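Local coordinates for ankyrin repeat-containing protein YAR1 (PDB 4BSZ), which is required for a normal rate of cell proliferation in budding yeast and is associated with binding of unfolded protein, at residues V111-D116 and Y147-Y152. Residues are numbered along the deposited sequence; the frame is centred on the assembly and turned at random.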
loop_
_atom_site.group_PDB
_atom_site.type_symbol
_atom_site.label_atom_id
_atom_site.label_comp_id
_atom_site.label_asym_id
_atom_site.label_seq_id
_atom_site.Cartn_x
_atom_site.Cartn_y
_atom_site.Cartn_z
ATOM N N VAL B 111 -30.238 12.604 -27.084
ATOM C CA VAL B 111 -29.229 13.403 -26.401
ATOM C C VAL B 111 -28.294 14.106 -27.376
ATOM O O VAL B 111 -28.015 15.301 -27.229
ATOM C CB VAL B 111 -28.426 12.556 -25.400
ATOM C CG1 VAL B 111 -27.228 13.337 -24.861
ATOM C CG2 VAL B 111 -29.336 12.087 -24.259
ATOM N N LYS B 112 -27.818 13.376 -28.380
ATOM C CA LYS B 112 -26.995 13.989 -29.415
ATOM C C LYS B 112 -27.782 15.069 -30.168
ATOM O O LYS B 112 -27.247 16.123 -30.496
ATOM C CB LYS B 112 -26.464 12.938 -30.383
ATOM C CG LYS B 112 -25.375 12.072 -29.810
ATOM C CD LYS B 112 -24.808 11.166 -30.881
ATOM C CE LYS B 112 -23.657 10.326 -30.351
ATOM N NZ LYS B 112 -23.052 9.481 -31.425
ATOM N N LEU B 113 -29.057 14.812 -30.427
ATOM C CA LEU B 113 -29.887 15.800 -31.091
ATOM C C LEU B 113 -30.017 17.058 -30.235
ATOM O O LEU B 113 -29.822 18.166 -30.722
ATOM C CB LEU B 113 -31.264 15.221 -31.389
ATOM C CG LEU B 113 -32.213 16.076 -32.222
ATOM C CD1 LEU B 113 -31.602 16.428 -33.567
ATOM C CD2 LEU B 113 -33.496 15.316 -32.407
ATOM N N LEU B 114 -30.333 16.880 -28.955
ATOM C CA LEU B 114 -30.496 18.006 -28.036
ATOM C C LEU B 114 -29.228 18.837 -27.860
ATOM O O LEU B 114 -29.285 20.063 -27.752
ATOM C CB LEU B 114 -30.976 17.512 -26.668
ATOM C CG LEU B 114 -32.419 17.015 -26.601
ATOM C CD1 LEU B 114 -32.781 16.553 -25.209
ATOM C CD2 LEU B 114 -33.334 18.137 -27.037
ATOM N N CYS B 115 -28.080 18.176 -27.832
ATOM C CA CYS B 115 -26.840 18.861 -27.494
ATOM C C CYS B 115 -26.048 19.353 -28.703
ATOM O O CYS B 115 -25.395 20.391 -28.629
ATOM C CB CYS B 115 -25.972 17.967 -26.612
ATOM S SG CYS B 115 -26.768 17.496 -25.061
ATOM N N ASP B 116 -26.108 18.614 -29.809
ATOM C CA ASP B 116 -25.334 18.952 -31.004
ATOM C C ASP B 116 -26.025 20.010 -31.859
ATOM O O ASP B 116 -25.424 21.025 -32.209
ATOM C CB ASP B 116 -25.049 17.709 -31.857
ATOM C CG ASP B 116 -24.150 16.700 -31.154
ATOM O OD1 ASP B 116 -23.336 17.100 -30.296
ATOM O OD2 ASP B 116 -24.245 15.496 -31.471
ATOM N N TYR B 147 -20.436 10.153 -23.978
ATOM C CA TYR B 147 -20.692 11.222 -24.943
ATOM C C TYR B 147 -20.515 12.593 -24.297
ATOM O O TYR B 147 -19.913 13.493 -24.885
ATOM C CB TYR B 147 -22.101 11.104 -25.533
ATOM C CG TYR B 147 -22.572 12.383 -26.189
ATOM C CD1 TYR B 147 -22.140 12.736 -27.460
ATOM C CD2 TYR B 147 -23.439 13.242 -25.532
ATOM C CE1 TYR B 147 -22.559 13.905 -28.055
ATOM C CE2 TYR B 147 -23.862 14.415 -26.116
ATOM C CZ TYR B 147 -23.423 14.744 -27.378
ATOM O OH TYR B 147 -23.858 15.921 -27.963
ATOM N N PHE B 148 -21.061 12.745 -23.091
ATOM C CA PHE B 148 -20.950 13.992 -22.349
ATOM C C PHE B 148 -19.485 14.348 -22.092
ATOM O O PHE B 148 -19.066 15.485 -22.294
ATOM C CB PHE B 148 -21.706 13.897 -21.017
ATOM C CG PHE B 148 -23.206 14.069 -21.134
ATOM C CD1 PHE B 148 -23.764 14.864 -22.121
ATOM C CD2 PHE B 148 -24.056 13.441 -20.232
ATOM C CE1 PHE B 148 -25.144 15.015 -22.213
ATOM C CE2 PHE B 148 -25.436 13.587 -20.323
ATOM C CZ PHE B 148 -25.978 14.371 -21.310
ATOM N N LEU B 149 -18.702 13.372 -21.656
ATOM C CA LEU B 149 -17.324 13.645 -21.265
ATOM C C LEU B 149 -16.400 14.012 -22.443
ATOM O O LEU B 149 -15.367 14.666 -22.242
ATOM C CB LEU B 149 -16.756 12.487 -20.429
ATOM C CG LEU B 149 -17.523 12.153 -19.136
ATOM C CD1 LEU B 149 -16.898 10.976 -18.418
ATOM C CD2 LEU B 149 -17.598 13.345 -18.208
ATOM N N LYS B 150 -16.776 13.598 -23.658
ATOM C CA LYS B 150 -16.070 13.982 -24.887
ATOM C C LYS B 150 -16.495 15.364 -25.332
ATOM O O LYS B 150 -15.672 16.227 -25.608
ATOM C CB LYS B 150 -16.383 13.004 -26.022
ATOM C CG LYS B 150 -15.562 11.731 -26.006
ATOM C CD LYS B 150 -16.203 10.649 -26.854
ATOM C CE LYS B 150 -15.311 9.419 -26.929
ATOM N NZ LYS B 150 -15.884 8.372 -27.822
ATOM N N LYS B 151 -17.805 15.549 -25.409
ATOM C CA LYS B 151 -18.402 16.779 -25.892
ATOM C C LYS B 151 -18.035 17.986 -25.040
ATOM O O LYS B 151 -17.683 19.038 -25.562
ATOM C CB LYS B 151 -19.921 16.627 -25.922
ATOM C CG LYS B 151 -20.632 17.688 -26.723
ATOM C CD LYS B 151 -20.239 17.607 -28.179
ATOM C CE LYS B 151 -21.011 18.633 -28.961
ATOM N NZ LYS B 151 -22.431 18.559 -28.526
ATOM N N TYR B 152 -18.124 17.843 -23.724
ATOM C CA TYR B 152 -17.916 18.986 -22.850
ATOM C C TYR B 152 -16.675 18.862 -21.972
ATOM O O TYR B 152 -16.156 17.765 -21.727
ATOM C CB TYR B 152 -19.159 19.243 -22.007
ATOM C CG TYR B 152 -20.417 19.423 -22.840
ATOM C CD1 TYR B 152 -20.719 20.647 -23.429
ATOM C CD2 TYR B 152 -21.303 18.363 -23.043
ATOM C CE1 TYR B 152 -21.860 20.811 -24.185
ATOM C CE2 TYR B 152 -22.458 18.524 -23.802
ATOM C CZ TYR B 152 -22.726 19.748 -24.370
ATOM O OH TYR B 152 -23.869 19.909 -25.127
#
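V111 turns its CG1 methyl into the angle between two aromatic side chains of the facing helix, meeting F148 CE1 at 3.8 Å and lying equally near CE2 of Y147. One turn on, the C115 sulfur approaches the edge of the F148 ring, a cysteine sulfur-aromatic contact, while C115 CB meets the Y152 OH, near the plane of the tyrosine ring. Behind this apolar centre, L99 of helix 98-104 packs on V111 and C115, and A132 and I133 of helix 132-138 on F148. This side-by-side packing is consistent with how ankyrin-type helices stack along an array: helix 108-117, in the second ankyrin repeat, lies beside helix 142-151 with the segment axes 11.9 Å apart and nearly parallel, inclined by 22°. Between them Y147, whose CG anti to the backbone N (chi1 162°) carries the ring toward helix 108-117, enters as a knob among V111, K112, C115 and D116. The extended K112 chain lays CG over one face of the Y147 ring, 4.1 Å from the centroid, and K151 CB lies over the opposite face. Farther out, Y147 OH donates to D116 OD1 at 2.7 Å, reaching that oxygen from above the carboxylate plane. A phenylalanine in place of Y147 would probably leave D116 without this neutral donor. The same OD1 forms a salt bridge with K151 NZ, whose chain bends at chi2 and chi4 to bring the ammonium to the carboxylate.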